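Side-chain contacts in UDP-N-acetylenolpyruvoylglucosamine reductase (Listeria monocytogenes, PDB 3TX1), which reduces UDP-N-acetylenolpyruvoylglucosamine to UDP-N-acetylmuramate with NADPH and a bound FAD, a step of peptidoglycan biosynthesis: residues 174-177 with 178-182; 196-200 with 201-205; 226-229 with 230-234. All blocks are in the same frame, centred on the assembly; numbering follows the deposited sequence.

Interaction 1: residues 174-177 with 178-182; sequences VLTQ and TGELK
Val174 and Lys182 form an antiparallel hydrogen-bonded pair close to the turn of the beta hairpin of strands 169-175 and 181-185, and from there the chain runs through a type I turn from Thr176 to Gly179 and back. The pair is joined twice: Val174 N gives to Lys182 O at 2.9 Å, and Lys182 N returns the bond to Val174 O. One step nearer the turn, Leu175 and Leu181 make a non-hydrogen-bonded pair. Beyond it Thr176 N reaches Glu180 O in a fairly straight bond (166° at the hydrogen), and the turn itself is closed by Gly179 N and Thr176 O, 2.8 Å apart, with the donor standing well above the carbonyl plane. Gly179, with a positive phi, is the last residue of the turn, and together these features make a type I turn followed by a G1 beta bulge.

Among the side chains, Leu175 does the apolar work. Its CD2 branch bends toward the returning strand and meets Leu181 CG at 4.1 Å. Both leucines project to the same side of the hairpin and also touch Gln68 of helix 64-76, while Val174 and Lys182 project to the other side, where Tyr203 touches both. Gly179 O is bonded to Gln68 NE2 as well, which ties the turn to that helix.

On the turn, Thr176 and Thr178 lie side by side and point the same way. In each, OG1 sits between the backbone N and the carbonyl carbon (chi1 70° and 75°), which brings the two hydroxyls together in a long hydrogen bond whose direction is open. The same torsion sends the methyl of Thr176 back along the hairpin, where its CG2 lies 4.2 Å from Lys182 CB.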
loop_
_atom_site.group_PDB
_atom_site.type_symbol
_atom_site.label_atom_id
_atom_site.label_comp_id
_atom_site.label_asym_id
_atom_site.label_seq_id
_atom_site.Cartn_x
_atom_site.Cartn_y
_atom_site.Cartn_z
ATOM N N VAL A 174 -2.420 11.539 -12.769
ATOM C CA VAL A 174 -1.542 10.438 -12.929
ATOM C C VAL A 174 -0.397 10.663 -13.945
ATOM O O VAL A 174 -0.431 11.605 -14.742
ATOM C CB VAL A 174 -2.455 9.274 -13.333
ATOM C CG1 VAL A 174 -1.978 8.543 -14.574
ATOM C CG2 VAL A 174 -2.728 8.372 -12.158
ATOM N N LEU A 175 0.624 9.811 -13.878
ATOM C CA LEU A 175 1.709 9.808 -14.848
ATOM C C LEU A 175 1.726 8.501 -15.588
ATOM O O LEU A 175 1.742 7.424 -15.001
ATOM C CB LEU A 175 3.086 10.040 -14.213
ATOM C CG LEU A 175 3.455 11.428 -13.623
ATOM C CD1 LEU A 175 4.953 11.503 -13.360
ATOM C CD2 LEU A 175 3.051 12.610 -14.487
ATOM N N THR A 176 1.710 8.600 -16.899
ATOM C CA THR A 176 1.813 7.422 -17.732
ATOM C C THR A 176 3.275 6.978 -17.700
ATOM O O THR A 176 4.168 7.727 -17.269
ATOM C CB THR A 176 1.367 7.721 -19.165
ATOM O OG1 THR A 176 2.323 8.575 -19.795
ATOM C CG2 THR A 176 0.008 8.415 -19.166
ATOM N N GLN A 177 3.529 5.762 -18.163
ATOM C CA GLN A 177 4.888 5.229 -18.141
ATOM C C GLN A 177 5.887 6.074 -18.915
ATOM O O GLN A 177 7.097 5.992 -18.666
ATOM C CB GLN A 177 4.920 3.783 -18.616
ATOM C CG GLN A 177 4.471 2.759 -17.577
ATOM C CD GLN A 177 4.823 1.329 -17.993
ATOM O OE1 GLN A 177 5.089 1.052 -19.170
ATOM N NE2 GLN A 177 4.835 0.419 -17.026
ATOM N N THR A 178 5.394 6.888 -19.848
ATOM C CA THR A 178 6.306 7.732 -20.613
ATOM C C THR A 178 6.622 9.015 -19.840
ATOM O O THR A 178 7.539 9.743 -20.205
ATOM C CB THR A 178 5.783 8.097 -22.017
ATOM O OG1 THR A 178 4.766 9.080 -21.901
ATOM C CG2 THR A 178 5.246 6.898 -22.761
ATOM N N GLY A 179 5.891 9.281 -18.756
ATOM C CA GLY A 179 6.126 10.508 -18.004
ATOM C C GLY A 179 5.087 11.615 -18.147
ATOM O O GLY A 179 5.169 12.602 -17.418
ATOM N N GLU A 180 4.089 11.462 -19.021
ATOM C CA GLU A 180 3.084 12.529 -19.223
ATOM C C GLU A 180 1.994 12.603 -18.164
ATOM O O GLU A 180 1.513 11.568 -17.756
ATOM C CB GLU A 180 2.351 12.347 -20.556
ATOM C CG GLU A 180 3.257 12.010 -21.720
ATOM C CD GLU A 180 2.704 12.404 -23.087
ATOM O OE1 GLU A 180 1.649 13.075 -23.170
ATOM O OE2 GLU A 180 3.378 12.080 -24.082
ATOM N N LEU A 181 1.570 13.798 -17.747
ATOM C CA LEU A 181 0.405 13.857 -16.881
ATOM C C LEU A 181 -0.838 13.437 -17.638
ATOM O O LEU A 181 -0.971 13.650 -18.833
ATOM C CB LEU A 181 0.076 15.237 -16.327
ATOM C CG LEU A 181 0.805 15.918 -15.184
ATOM C CD1 LEU A 181 1.833 16.868 -15.784
ATOM C CD2 LEU A 181 -0.233 16.735 -14.456
ATOM N N LYS A 182 -1.774 12.867 -16.908
ATOM C CA LYS A 182 -3.034 12.513 -17.476
ATOM C C LYS A 182 -3.998 12.698 -16.320
ATOM O O LYS A 182 -3.796 12.126 -15.245
ATOM C CB LYS A 182 -3.021 11.081 -18.017
ATOM C CG LYS A 182 -4.301 10.744 -18.749
ATOM C CD LYS A 182 -4.350 9.337 -19.312
ATOM C CE LYS A 182 -5.509 9.210 -20.289
ATOM N NZ LYS A 182 -5.276 10.070 -21.490
#

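Interaction 2: residues 196-200 with 201-205; sequences STIAE and KNYIV. With FAD (flavin-adenine dinucleotide), chain B.
The adenine-binding edge of the FAD pocket begins where a tight loop, with Ile198 O bonded to Tyr203 N, runs into strand 204-214. That bond, 3.3 Å long, lies in the carbonyl plane of Ile198 and closes the loop. On the strand, Val205 reads the adenine with its backbone: its N gives to FAD N1A at 3.0 Å, and FAD N6A gives to Val205 O at 3.1 Å in a nearly straight bond (171°). The side chain of Val205 reaches over one side of the adenine plane, its CG2 lying 3.6 Å from FAD N1A.

Ile198 packs by its tip: CD1 comes in at the edge of the Tyr203 ring, in its plane, 4.0 Å from Tyr203 CD2, and the two side chains cross at about a right angle. Farther back along the isoleucine, CG1 rests on Val205 CG2. At the start of the loop Ser196 OG accepts from Ala199 N at 3.0 Å, an ST motif.

Ile198 also touches His155 of helix 150-156 and Leu184 of strand 181-185. Tyr203 lies against that same Leu184, while Val205 packs on Leu154 of helix 150-156.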
loop_
_atom_site.group_PDB
_atom_site.type_symbol
_atom_site.label_atom_id
_atom_site.label_comp_id
_atom_site.label_asym_id
_atom_site.label_seq_id
_atom_site.Cartn_x
_atom_site.Cartn_y
_atom_site.Cartn_z
ATOM N N SER A 196 -8.699 -1.961 -9.583
ATOM C CA SER A 196 -8.445 -0.636 -10.179
ATOM C C SER A 196 -7.862 -0.737 -11.584
ATOM O O SER A 196 -6.993 -1.575 -11.833
ATOM C CB SER A 196 -7.493 0.233 -9.316
ATOM O OG SER A 196 -6.114 -0.098 -9.499
ATOM N N THR A 197 -8.346 0.127 -12.485
ATOM C CA THR A 197 -7.826 0.227 -13.854
ATOM C C THR A 197 -6.467 0.941 -13.795
ATOM O O THR A 197 -5.704 0.915 -14.748
ATOM C CB THR A 197 -8.834 0.879 -14.849
ATOM O OG1 THR A 197 -9.265 2.161 -14.374
ATOM C CG2 THR A 197 -10.076 -0.014 -15.036
ATOM N N ILE A 198 -6.182 1.556 -12.643
ATOM C CA ILE A 198 -4.886 2.173 -12.330
ATOM C C ILE A 198 -3.788 1.117 -12.314
ATOM O O ILE A 198 -2.688 1.371 -12.810
ATOM C CB ILE A 198 -4.903 2.858 -10.943
ATOM C CG1 ILE A 198 -5.089 4.369 -11.064
ATOM C CG2 ILE A 198 -3.541 2.729 -10.281
ATOM C CD1 ILE A 198 -6.099 4.812 -12.088
ATOM N N ALA A 199 -4.099 -0.043 -11.719
ATOM C CA ALA A 199 -3.191 -1.192 -11.624
ATOM C C ALA A 199 -2.697 -1.593 -13.020
ATOM O O ALA A 199 -1.484 -1.588 -13.303
ATOM C CB ALA A 199 -3.880 -2.355 -10.919
ATOM N N GLU A 200 -3.639 -1.951 -13.887
ATOM C CA GLU A 200 -3.297 -2.153 -15.284
ATOM C C GLU A 200 -3.074 -0.739 -15.745
ATOM O O GLU A 200 -3.354 0.191 -14.999
ATOM C CB GLU A 200 -4.441 -2.769 -16.065
ATOM C CG GLU A 200 -4.551 -4.274 -15.920
ATOM C CD GLU A 200 -5.622 -4.834 -16.823
ATOM O OE1 GLU A 200 -6.661 -4.159 -16.978
ATOM O OE2 GLU A 200 -5.428 -5.937 -17.381
ATOM N N LYS A 201 -2.587 -0.549 -16.958
ATOM C CA LYS A 201 -2.304 0.801 -17.429
ATOM C C LYS A 201 -1.159 1.407 -16.641
ATOM O O LYS A 201 -0.653 2.461 -16.994
ATOM C CB LYS A 201 -3.517 1.728 -17.266
ATOM C CG LYS A 201 -4.780 1.123 -17.872
ATOM C CD LYS A 201 -5.835 2.127 -18.301
ATOM C CE LYS A 201 -6.897 1.383 -19.105
ATOM N NZ LYS A 201 -7.753 2.244 -19.969
ATOM N N ASN A 202 -0.734 0.715 -15.593
ATOM C CA ASN A 202 0.429 1.118 -14.791
ATOM C C ASN A 202 0.680 2.607 -14.529
ATOM O O ASN A 202 1.805 3.099 -14.688
ATOM C CB ASN A 202 1.638 0.507 -15.493
ATOM C CG ASN A 202 1.406 -0.932 -15.882
ATOM O OD1 ASN A 202 0.355 -1.505 -15.586
ATOM N ND2 ASN A 202 2.379 -1.525 -16.556
ATOM N N TYR A 203 -0.369 3.306 -14.103
ATOM C CA TYR A 203 -0.290 4.733 -13.825
ATOM C C TYR A 203 0.372 5.051 -12.500
ATOM O O TYR A 203 0.201 4.304 -11.549
ATOM C CB TYR A 203 -1.678 5.341 -13.833
ATOM C CG TYR A 203 -2.373 5.302 -15.187
ATOM C CD1 TYR A 203 -1.687 5.594 -16.375
ATOM C CD2 TYR A 203 -3.734 5.055 -15.272
ATOM C CE1 TYR A 203 -2.341 5.597 -17.597
ATOM C CE2 TYR A 203 -4.388 5.055 -16.492
ATOM C CZ TYR A 203 -3.697 5.327 -17.648
ATOM O OH TYR A 203 -4.397 5.323 -18.842
ATOM N N ILE A 204 1.166 6.121 -12.455
ATOM C CA ILE A 204 1.752 6.603 -11.186
ATOM C C ILE A 204 0.803 7.684 -10.672
ATOM O O ILE A 204 0.668 8.747 -11.254
ATOM C CB ILE A 204 3.185 7.194 -11.314
ATOM C CG1 ILE A 204 4.229 6.129 -11.655
ATOM C CG2 ILE A 204 3.621 7.857 -10.010
ATOM C CD1 ILE A 204 4.412 5.848 -13.132
ATOM N N VAL A 205 0.111 7.394 -9.599
ATOM C CA VAL A 205 -0.831 8.345 -9.069
ATOM C C VAL A 205 -0.089 9.501 -8.440
ATOM O O VAL A 205 0.826 9.261 -7.650
ATOM C CB VAL A 205 -1.669 7.662 -7.975
ATOM C CG1 VAL A 205 -2.657 8.635 -7.315
ATOM C CG2 VAL A 205 -2.352 6.433 -8.566
HETATM P PA FAD B . 2.579 -0.080 -0.927
HETATM O O1A FAD B . 3.758 0.823 -0.793
HETATM O O2A FAD B . 2.467 -1.288 -0.042
HETATM O O5B FAD B . 2.533 -0.666 -2.414
HETATM C C5B FAD B . 1.223 -1.086 -2.781
HETATM C C4B FAD B . 1.056 -1.188 -4.282
HETATM O O4B FAD B . 0.631 0.054 -4.820
HETATM C C3B FAD B . 2.289 -1.574 -5.068
HETATM O O3B FAD B . 1.814 -2.204 -6.284
HETATM C C2B FAD B . 2.861 -0.196 -5.399
HETATM O O2B FAD B . 3.786 -0.091 -6.499
HETATM C C1B FAD B . 1.598 0.537 -5.745
HETATM N N9A FAD B . 1.745 1.952 -5.453
HETATM C C8A FAD B . 2.089 2.524 -4.290
HETATM N N7A FAD B . 2.016 3.877 -4.426
HETATM C C5A FAD B . 1.608 4.188 -5.677
HETATM C C6A FAD B . 1.360 5.396 -6.505
HETATM N N6A FAD B . 1.519 6.667 -6.040
HETATM N N1A FAD B . 0.952 5.199 -7.777
HETATM C C2A FAD B . 0.771 3.991 -8.294
HETATM N N3A FAD B . 1.006 2.857 -7.633
HETATM C C4A FAD B . 1.422 2.891 -6.347
HETATM N N1 FAD B . -5.945 -2.792 2.667
HETATM C C2 FAD B . -7.290 -2.688 2.534
HETATM O O2 FAD B . -7.781 -2.531 1.403
HETATM N N3 FAD B . -8.152 -2.706 3.561
HETATM C C4 FAD B . -7.777 -2.865 4.822
HETATM O O4 FAD B . -8.614 -2.917 5.752
HETATM C C4X FAD B . -6.329 -2.987 5.047
HETATM N N5 FAD B . -5.865 -3.142 6.283
HETATM C C5X FAD B . -4.554 -3.261 6.542
HETATM C C6 FAD B . -4.151 -3.400 7.862
HETATM C C7 FAD B . -2.821 -3.495 8.174
HETATM C C7M FAD B . -2.399 -3.662 9.611
HETATM C C8 FAD B . -1.850 -3.430 7.058
HETATM C C8M FAD B . -0.390 -3.538 7.311
HETATM C C9 FAD B . -2.251 -3.290 5.757
HETATM C C9A FAD B . -3.587 -3.207 5.451
HETATM N N10 FAD B . -4.032 -3.040 4.116
HETATM C C10 FAD B . -5.416 -2.933 3.889
HETATM C "C1'" FAD B . -3.064 -3.016 3.004
HETATM C "C2'" FAD B . -2.600 -1.612 2.692
HETATM O "O2'" FAD B . -2.887 -0.744 3.785
HETATM C "C3'" FAD B . -3.314 -1.054 1.475
HETATM O "O3'" FAD B . -3.114 -1.992 0.425
HETATM C "C4'" FAD B . -2.717 0.299 1.100
HETATM O "O4'" FAD B . -3.638 1.083 0.329
HETATM C "C5'" FAD B . -1.370 0.178 0.409
HETATM O "O5'" FAD B . -0.702 1.402 0.597
HETATM P P FAD B . 0.852 1.610 0.395
HETATM O O1P FAD B . 1.008 3.068 0.154
HETATM O O2P FAD B . 1.465 0.972 1.595
HETATM O O3P FAD B . 1.225 0.754 -0.861
#

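Interaction 3: residues 226-229 with 230-234; sequences ELTA and AREAK. With FAD (flavin-adenine dinucleotide), chain B.
Thr228 and Glu232 sit one turn apart near the end of alpha helix 217-234, the helix that presents Arg231 to the flavin of FAD. Four successive i to i+4 backbone bonds hold this part of it. Ala230 N gives to Glu226 O and Arg231 N to Leu227 O, the latter almost straight (174° at the hydrogen). Glu232 N then meets Thr228 O at 2.8 Å, and Ala233 N continues the ladder to Ala229 O. Lys234 N bonds to Arg231 O at 2.9 Å and, weakly, to Ala230 O.

Van der Waals contact between side chains comes mainly from Thr228 and Glu232, which run side by side and point the same way. The methyl of Thr228 does the touching, its CG2 3.4 Å from Glu232 OE2. Its hydroxyl is turned back up the helix to Met224 O by a chi1 of -60°. Leu227 meanwhile packs on Cys144 and Tyr161.

The polar contact with the cofactor belongs to Arg231. Its CG is anti to the backbone N (chi1 -176°), and the chain stays extended through chi2 before bending at chi3, which carries the guanidinium off the helix to the isoalloxazine. FAD C4 lies at the edge of the guanidinium, in its plane. Gln235 OE1 takes another bond from NH2, and the side chain of Arg231 also touches Ile146 and Tyr161. A positive charge on this side of the flavin could make the oxidised ring a better hydride acceptor. Arg231 NH1 gives to FAD O4 at 3.0 Å, whereas NH2 spans FAD N5 at 3.3 Å and, weakly, FAD O4.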
loop_
_atom_site.group_PDB
_atom_site.type_symbol
_atom_site.label_atom_id
_atom_site.label_comp_id
_atom_site.label_asym_id
_atom_site.label_seq_id
_atom_site.Cartn_x
_atom_site.Cartn_y
_atom_site.Cartn_z
ATOM N N GLU A 226 -16.790 3.173 15.737
ATOM C CA GLU A 226 -17.205 1.776 15.495
ATOM C C GLU A 226 -16.113 1.006 14.733
ATOM O O GLU A 226 -15.783 -0.133 15.060
ATOM C CB GLU A 226 -18.516 1.705 14.682
ATOM C CG GLU A 226 -18.802 0.323 14.046
ATOM C CD GLU A 226 -19.623 0.385 12.745
ATOM O OE1 GLU A 226 -20.411 1.356 12.584
ATOM O OE2 GLU A 226 -19.488 -0.525 11.877
ATOM N N LEU A 227 -15.566 1.655 13.714
ATOM C CA LEU A 227 -14.615 1.010 12.859
ATOM C C LEU A 227 -13.276 0.803 13.542
ATOM O O LEU A 227 -12.689 -0.278 13.437
ATOM C CB LEU A 227 -14.541 1.681 11.478
ATOM C CG LEU A 227 -15.846 1.729 10.617
ATOM C CD1 LEU A 227 -15.595 1.495 9.139
ATOM C CD2 LEU A 227 -16.813 0.654 10.999
ATOM N N THR A 228 -12.830 1.789 14.303
ATOM C CA THR A 228 -11.584 1.654 15.037
ATOM C C THR A 228 -11.731 0.533 16.076
ATOM O O THR A 228 -10.847 -0.333 16.195
ATOM C CB THR A 228 -11.199 2.982 15.698
ATOM O OG1 THR A 228 -11.044 3.976 14.686
ATOM C CG2 THR A 228 -9.895 2.888 16.454
ATOM N N ALA A 229 -12.859 0.526 16.792
ATOM C CA ALA A 229 -13.152 -0.492 17.783
ATOM C C ALA A 229 -13.052 -1.856 17.145
ATOM O O ALA A 229 -12.298 -2.744 17.635
ATOM C CB ALA A 229 -14.537 -0.296 18.341
ATOM N N ALA A 230 -13.777 -2.008 16.032
ATOM C CA ALA A 230 -13.817 -3.274 15.294
ATOM C C ALA A 230 -12.426 -3.761 14.877
ATOM O O ALA A 230 -12.029 -4.871 15.208
ATOM C CB ALA A 230 -14.726 -3.174 14.093
ATOM N N ARG A 231 -11.680 -2.902 14.183
ATOM C CA ARG A 231 -10.391 -3.264 13.712
ATOM C C ARG A 231 -9.459 -3.559 14.865
ATOM O O ARG A 231 -8.759 -4.572 14.857
ATOM C CB ARG A 231 -9.837 -2.136 12.866
ATOM C CG ARG A 231 -8.492 -2.448 12.220
ATOM C CD ARG A 231 -7.905 -1.240 11.532
ATOM N NE ARG A 231 -8.613 -0.902 10.305
ATOM C CZ ARG A 231 -8.427 -1.505 9.129
ATOM N NH1 ARG A 231 -9.090 -1.097 8.057
ATOM N NH2 ARG A 231 -7.554 -2.501 9.004
ATOM N N GLU A 232 -9.435 -2.683 15.862
ATOM C CA GLU A 232 -8.532 -2.900 16.978
ATOM C C GLU A 232 -8.770 -4.213 17.657
ATOM O O GLU A 232 -7.842 -4.877 18.047
ATOM C CB GLU A 232 -8.630 -1.797 17.997
ATOM C CG GLU A 232 -8.005 -0.506 17.518
ATOM C CD GLU A 232 -8.122 0.580 18.562
ATOM O OE1 GLU A 232 -8.921 0.405 19.505
ATOM O OE2 GLU A 232 -7.413 1.600 18.445
ATOM N N ALA A 233 -10.029 -4.601 17.762
ATOM C CA ALA A 233 -10.391 -5.850 18.416
ATOM C C ALA A 233 -9.827 -7.054 17.688
ATOM O O ALA A 233 -9.568 -8.080 18.307
ATOM C CB ALA A 233 -11.902 -5.969 18.489
ATOM N N LYS A 234 -9.594 -6.927 16.386
ATOM C CA LYS A 234 -9.233 -8.084 15.609
ATOM C C LYS A 234 -7.911 -8.096 14.902
ATOM O O LYS A 234 -7.541 -9.098 14.320
ATOM C CB LYS A 234 -10.332 -8.321 14.602
ATOM C CG LYS A 234 -11.626 -8.775 15.260
ATOM C CD LYS A 234 -12.649 -9.069 14.182
ATOM C CE LYS A 234 -13.675 -10.090 14.635
ATOM N NZ LYS A 234 -14.372 -10.578 13.409
HETATM P PA FAD B . 2.579 -0.080 -0.927
HETATM O O1A FAD B . 3.758 0.823 -0.793
HETATM O O2A FAD B . 2.467 -1.288 -0.042
HETATM O O5B FAD B . 2.533 -0.666 -2.414
HETATM C C5B FAD B . 1.223 -1.086 -2.781
HETATM C C4B FAD B . 1.056 -1.188 -4.282
HETATM O O4B FAD B . 0.631 0.054 -4.820
HETATM C C3B FAD B . 2.289 -1.574 -5.068
HETATM O O3B FAD B . 1.814 -2.204 -6.284
HETATM C C2B FAD B . 2.861 -0.196 -5.399
HETATM O O2B FAD B . 3.786 -0.091 -6.499
HETATM C C1B FAD B . 1.598 0.537 -5.745
HETATM N N9A FAD B . 1.745 1.952 -5.453
HETATM C C8A FAD B . 2.089 2.524 -4.290
HETATM N N7A FAD B . 2.016 3.877 -4.426
HETATM C C5A FAD B . 1.608 4.188 -5.677
HETATM C C6A FAD B . 1.360 5.396 -6.505
HETATM N N6A FAD B . 1.519 6.667 -6.040
HETATM N N1A FAD B . 0.952 5.199 -7.777
HETATM C C2A FAD B . 0.771 3.991 -8.294
HETATM N N3A FAD B . 1.006 2.857 -7.633
HETATM C C4A FAD B . 1.422 2.891 -6.347
HETATM N N1 FAD B . -5.945 -2.792 2.667
HETATM C C2 FAD B . -7.290 -2.688 2.534
HETATM O O2 FAD B . -7.781 -2.531 1.403
HETATM N N3 FAD B . -8.152 -2.706 3.561
HETATM C C4 FAD B . -7.777 -2.865 4.822
HETATM O O4 FAD B . -8.614 -2.917 5.752
HETATM C C4X FAD B . -6.329 -2.987 5.047
HETATM N N5 FAD B . -5.865 -3.142 6.283
HETATM C C5X FAD B . -4.554 -3.261 6.542
HETATM C C6 FAD B . -4.151 -3.400 7.862
HETATM C C7 FAD B . -2.821 -3.495 8.174
HETATM C C7M FAD B . -2.399 -3.662 9.611
HETATM C C8 FAD B . -1.850 -3.430 7.058
HETATM C C8M FAD B . -0.390 -3.538 7.311
HETATM C C9 FAD B . -2.251 -3.290 5.757
HETATM C C9A FAD B . -3.587 -3.207 5.451
HETATM N N10 FAD B . -4.032 -3.040 4.116
HETATM C C10 FAD B . -5.416 -2.933 3.889
HETATM C "C1'" FAD B . -3.064 -3.016 3.004
HETATM C "C2'" FAD B . -2.600 -1.612 2.692
HETATM O "O2'" FAD B . -2.887 -0.744 3.785
HETATM C "C3'" FAD B . -3.314 -1.054 1.475
HETATM O "O3'" FAD B . -3.114 -1.992 0.425
HETATM C "C4'" FAD B . -2.717 0.299 1.100
HETATM O "O4'" FAD B . -3.638 1.083 0.329
HETATM C "C5'" FAD B . -1.370 0.178 0.409
HETATM O "O5'" FAD B . -0.702 1.402 0.597
HETATM P P FAD B . 0.852 1.610 0.395
HETATM O O1P FAD B . 1.008 3.068 0.154
HETATM O O2P FAD B . 1.465 0.972 1.595
HETATM O O3P FAD B . 1.225 0.754 -0.861
#

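In the fold
Interactions 1 and 2 are neighbours in one antiparallel sheet: strand 169-175 of the hairpin lies beside strand 204-214, and Leu175 N is 2.8 Å from Ile204 O in a probable hydrogen bond. Each combines buried residues with an exposed turn or loop. Interaction 3 lies on the other side of the chain's centre, its nearest atoms about 17 Å from those of interaction 2, on a helical segment of mostly exposed residues, with Leu227 and Arg231 buried. FAD spans that distance: backbone atoms of 201-205 bind its adenine, while a charged side chain of 230-234 meets its flavin. Interaction 1 makes neither kind of bond and is strand pairing and turn closure.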